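Side-chain contact in DNA translocase coupling protein (Clostridium perfringens, PDB 6O1W), which probably acts as an ATP-driven DNA translocase of the FtsK/SpoIIIE family, coupling plasmid DNA to the conjugation machinery at the membrane: residues Ile122-Asn127 with Val296-Arg301. Numbering follows the deposited sequence.
Sequences IKIDLN and VRICGR. With BGC (beta-D-glucopyranose), chain C.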
ATOM      1  N   ILE A 122      -3.766   9.593  -5.055  1.00 32.93           N
ATOM      2  CA  ILE A 122      -4.517   8.389  -4.778  1.00 32.90           C
ATOM      3  C   ILE A 122      -5.434   8.691  -3.598  1.00 35.53           C
ATOM      4  O   ILE A 122      -4.937   9.040  -2.530  1.00 33.64           O
ATOM      5  CB  ILE A 122      -3.564   7.189  -4.492  1.00 36.14           C
ATOM      6  CG1 ILE A 122      -2.669   6.865  -5.714  1.00 36.52           C
ATOM      7  CG2 ILE A 122      -4.339   5.961  -3.980  1.00 35.96           C
ATOM      8  CD1 ILE A 122      -3.239   6.054  -6.820  1.00 43.38           C
ATOM      9  N   LYS A 123      -6.761   8.559  -3.799  1.00 33.33           N
ATOM     10  CA  LYS A 123      -7.778   8.779  -2.750  1.00 33.32           C
ATOM     11  C   LYS A 123      -8.496   7.482  -2.462  1.00 35.71           C
ATOM     12  O   LYS A 123      -8.720   6.681  -3.376  1.00 34.85           O
ATOM     13  CB  LYS A 123      -8.796   9.867  -3.143  1.00 35.51           C
ATOM     14  CG  LYS A 123      -8.168  11.248  -3.363  1.00 44.90           C
ATOM     15  CD  LYS A 123      -9.185  12.337  -3.583  1.00 52.87           C
ATOM     16  CE  LYS A 123      -8.511  13.589  -4.080  1.00 73.26           C
ATOM     17  NZ  LYS A 123      -9.497  14.626  -4.485  1.00 89.90           N
ATOM     18  N   ILE A 124      -8.773   7.235  -1.183  1.00 31.72           N
ATOM     19  CA  ILE A 124      -9.511   6.067  -0.727  1.00 31.69           C
ATOM     20  C   ILE A 124     -10.739   6.592   0.020  1.00 35.55           C
ATOM     21  O   ILE A 124     -10.590   7.372   0.961  1.00 35.62           O
ATOM     22  CB  ILE A 124      -8.681   5.109   0.181  1.00 34.71           C
ATOM     23  CG1 ILE A 124      -7.380   4.625  -0.493  1.00 35.18           C
ATOM     24  CG2 ILE A 124      -9.532   3.913   0.641  1.00 35.17           C
ATOM     25  CD1 ILE A 124      -6.339   4.062   0.506  1.00 28.22           C
ATOM     26  N   ASP A 125     -11.938   6.163  -0.400  1.00 33.07           N
ATOM     27  CA  ASP A 125     -13.200   6.486   0.271  1.00 32.13           C
ATOM     28  C   ASP A 125     -13.563   5.270   1.124  1.00 33.43           C
ATOM     29  O   ASP A 125     -14.059   4.253   0.617  1.00 31.60           O
ATOM     30  CB  ASP A 125     -14.316   6.802  -0.734  1.00 34.10           C
ATOM     31  CG  ASP A 125     -15.642   7.193  -0.081  1.00 41.94           C
ATOM     32  OD1 ASP A 125     -15.788   6.990   1.144  1.00 42.15           O
ATOM     33  OD2 ASP A 125     -16.532   7.704  -0.797  1.00 50.89           O
ATOM     34  N   LEU A 126     -13.309   5.386   2.435  1.00 29.82           N
ATOM     35  CA  LEU A 126     -13.557   4.320   3.394  1.00 29.19           C
ATOM     36  C   LEU A 126     -15.019   3.884   3.454  1.00 32.57           C
ATOM     37  O   LEU A 126     -15.260   2.746   3.834  1.00 31.36           O
ATOM     38  CB  LEU A 126     -13.009   4.680   4.785  1.00 29.39           C
ATOM     39  CG  LEU A 126     -11.489   4.917   4.869  1.00 32.48           C
ATOM     40  CD1 LEU A 126     -11.119   5.298   6.223  1.00 32.94           C
ATOM     41  CD2 LEU A 126     -10.710   3.675   4.485  1.00 34.37           C
ATOM     42  N   ASN A 127     -15.981   4.717   2.971  1.00 29.80           N
ATOM     43  CA  ASN A 127     -17.400   4.310   2.895  1.00 30.33           C
ATOM     44  C   ASN A 127     -17.638   3.281   1.755  1.00 36.66           C
ATOM     45  O   ASN A 127     -18.646   2.579   1.765  1.00 37.67           O
ATOM     46  CB  ASN A 127     -18.324   5.546   2.726  1.00 28.37           C
ATOM     47  CG  ASN A 127     -18.293   6.484   3.916  1.00 52.17           C
ATOM     48  OD1 ASN A 127     -18.035   7.687   3.801  1.00 54.47           O
ATOM     49  ND2 ASN A 127     -18.516   5.951   5.093  1.00 40.10           N
ATOM     50  N   VAL A 296      -8.440  -2.750  -0.246  1.00 29.42           N
ATOM     51  CA  VAL A 296      -7.329  -1.875  -0.607  1.00 28.82           C
ATOM     52  C   VAL A 296      -6.006  -2.552  -0.263  1.00 31.60           C
ATOM     53  O   VAL A 296      -5.814  -2.967   0.881  1.00 29.18           O
ATOM     54  CB  VAL A 296      -7.414  -0.476   0.068  1.00 31.99           C
ATOM     55  CG1 VAL A 296      -6.223   0.382  -0.328  1.00 30.30           C
ATOM     56  CG2 VAL A 296      -8.727   0.238  -0.258  1.00 31.76           C
ATOM     57  N   ARG A 297      -5.092  -2.647  -1.246  1.00 28.33           N
ATOM     58  CA  ARG A 297      -3.760  -3.190  -1.004  1.00 28.89           C
ATOM     59  C   ARG A 297      -2.746  -2.150  -1.391  1.00 32.11           C
ATOM     60  O   ARG A 297      -2.788  -1.577  -2.496  1.00 30.66           O
ATOM     61  CB  ARG A 297      -3.474  -4.477  -1.795  1.00 33.09           C
ATOM     62  CG  ARG A 297      -4.603  -5.492  -1.818  1.00 38.26           C
ATOM     63  CD  ARG A 297      -4.760  -6.260  -0.516  1.00 43.51           C
ATOM     64  NE  ARG A 297      -6.046  -6.955  -0.515  1.00 38.85           N
ATOM     65  CZ  ARG A 297      -6.295  -8.051  -1.221  1.00 56.70           C
ATOM     66  NH1 ARG A 297      -5.334  -8.622  -1.945  1.00 38.91           N
ATOM     67  NH2 ARG A 297      -7.507  -8.579  -1.223  1.00 44.73           N
ATOM     68  N   ILE A 298      -1.830  -1.918  -0.480  1.00 29.29           N
ATOM     69  CA  ILE A 298      -0.698  -1.039  -0.679  1.00 28.63           C
ATOM     70  C   ILE A 298       0.502  -1.960  -0.512  1.00 33.88           C
ATOM     71  O   ILE A 298       0.646  -2.588   0.532  1.00 34.41           O
ATOM     72  CB  ILE A 298      -0.708   0.210   0.239  1.00 31.19           C
ATOM     73  CG1 ILE A 298      -1.918   1.113  -0.100  1.00 32.36           C
ATOM     74  CG2 ILE A 298       0.580   0.998   0.041  1.00 31.15           C
ATOM     75  CD1 ILE A 298      -2.403   2.041   1.039  1.00 35.16           C
ATOM     76  N   CYS A 299       1.308  -2.117  -1.573  1.00 30.37           N
ATOM     77  CA  CYS A 299       2.436  -3.038  -1.542  1.00 28.78           C
ATOM     78  C   CYS A 299       3.764  -2.401  -1.930  1.00 32.26           C
ATOM     79  O   CYS A 299       3.868  -1.758  -2.977  1.00 31.70           O
ATOM     80  CB  CYS A 299       2.140  -4.265  -2.394  1.00 28.98           C
ATOM     81  SG  CYS A 299       3.255  -5.662  -2.082  1.00 32.90           S
ATOM     82  N   GLY A 300       4.763  -2.583  -1.071  1.00 27.92           N
ATOM     83  CA  GLY A 300       6.114  -2.106  -1.307  1.00 27.77           C
ATOM     84  C   GLY A 300       6.845  -3.091  -2.197  1.00 31.55           C
ATOM     85  O   GLY A 300       6.273  -4.080  -2.657  1.00 29.67           O
ATOM     86  N   ARG A 301       8.103  -2.818  -2.456  1.00 30.54           N
ATOM     87  CA  ARG A 301       8.930  -3.658  -3.306  1.00 30.81           C
ATOM     88  C   ARG A 301       9.301  -4.961  -2.595  1.00 35.12           C
ATOM     89  O   ARG A 301       9.749  -4.918  -1.470  1.00 35.29           O
ATOM     90  CB  ARG A 301      10.200  -2.884  -3.708  1.00 29.56           C
ATOM     91  CG  ARG A 301      11.060  -3.686  -4.686  1.00 37.41           C
ATOM     92  CD  ARG A 301      12.208  -2.872  -5.247  1.00 40.75           C
ATOM     93  NE  ARG A 301      12.929  -3.648  -6.257  1.00 46.11           N
ATOM     94  CZ  ARG A 301      13.875  -4.540  -5.984  1.00 63.47           C
ATOM     95  NH1 ARG A 301      14.258  -4.751  -4.728  1.00 53.37           N
ATOM     96  NH2 ARG A 301      14.456  -5.218  -6.962  1.00 52.10           N
TER
HETATM   97  C2  BGC C 501      -7.086   5.234  -8.674  1.00 78.46           C
HETATM   98  C3  BGC C 501      -6.623   6.661  -8.935  1.00 79.89           C
HETATM   99  C4  BGC C 501      -7.741   7.636  -8.589  1.00 82.80           C
HETATM  100  C5  BGC C 501      -7.954   7.613  -7.080  1.00 78.12           C
HETATM  101  C6  BGC C 501      -9.314   8.120  -6.634  1.00 79.17           C
HETATM  102  C1  BGC C 501      -7.955   5.143  -7.413  1.00 78.19           C
HETATM  103  O1  BGC C 501      -9.276   4.944  -7.779  1.00 78.79           O
HETATM  104  O2  BGC C 501      -5.974   4.352  -8.560  1.00 75.14           O
HETATM  105  O3  BGC C 501      -6.230   6.814 -10.295  1.00 81.24           O
HETATM  106  O4  BGC C 501      -7.420   8.963  -9.008  1.00 85.02           O
HETATM  107  O5  BGC C 501      -7.771   6.283  -6.548  1.00 79.01           O
HETATM  108  O6  BGC C 501     -10.381   7.204  -6.865  1.00 75.56           O
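Ile124 meets Val296 methyl to methyl, each of its two branches lying against one valine methyl. CD1 of Ile124 rests 3.8 Å from CG1 of Val296, and CG2 of Ile124 lies 3.9 Å from CG2 of the same valine, while the two side chains run at a slant to one another. CG1 of Ile124 is anti to its own carbonyl carbon (chi1 -56°), and the extension to CD1 is nearly straight (chi2 162°), which carries that methyl on along strand 296-299. There it also approaches Ile298, more loosely, at 4.5 Å between the two CD1 atoms. The two strands are not sheet neighbours: CA of Ile124 and CA of Val296 stay 8.2 Å apart, with no hydrogen bond between the segments, and aliphatic carbons alone join them. Both strands belong to the large mixed sheet of the P-loop ATPase domain, 121-125 at its margin and 296-299 next to 132-135, the strand that leads into the Walker A loop. Strands 111-116, 334-340 and 326-331 separate them in the sheet order, so their approach is consistent with a strongly curled sheet. Phe329 and Ile132 touch both Ile124 and Val296 to close a buried apolar cluster. The side chain of Ile298 lies about 6 Å from that of Ala340, an ATP-binding residue in another structure of this protein; no ATP is bound to this chain. Beyond the cluster, strand 121-125 borders a bound beta-D-glucopyranose, whose O5 lies 3.3 Å from Lys123 O. Where this strand ends, the backbone N-H of Asn127 donates to Asp125 OD1 (N to OD1 2.9 Å) from above the carboxylate plane, forming an Asx turn.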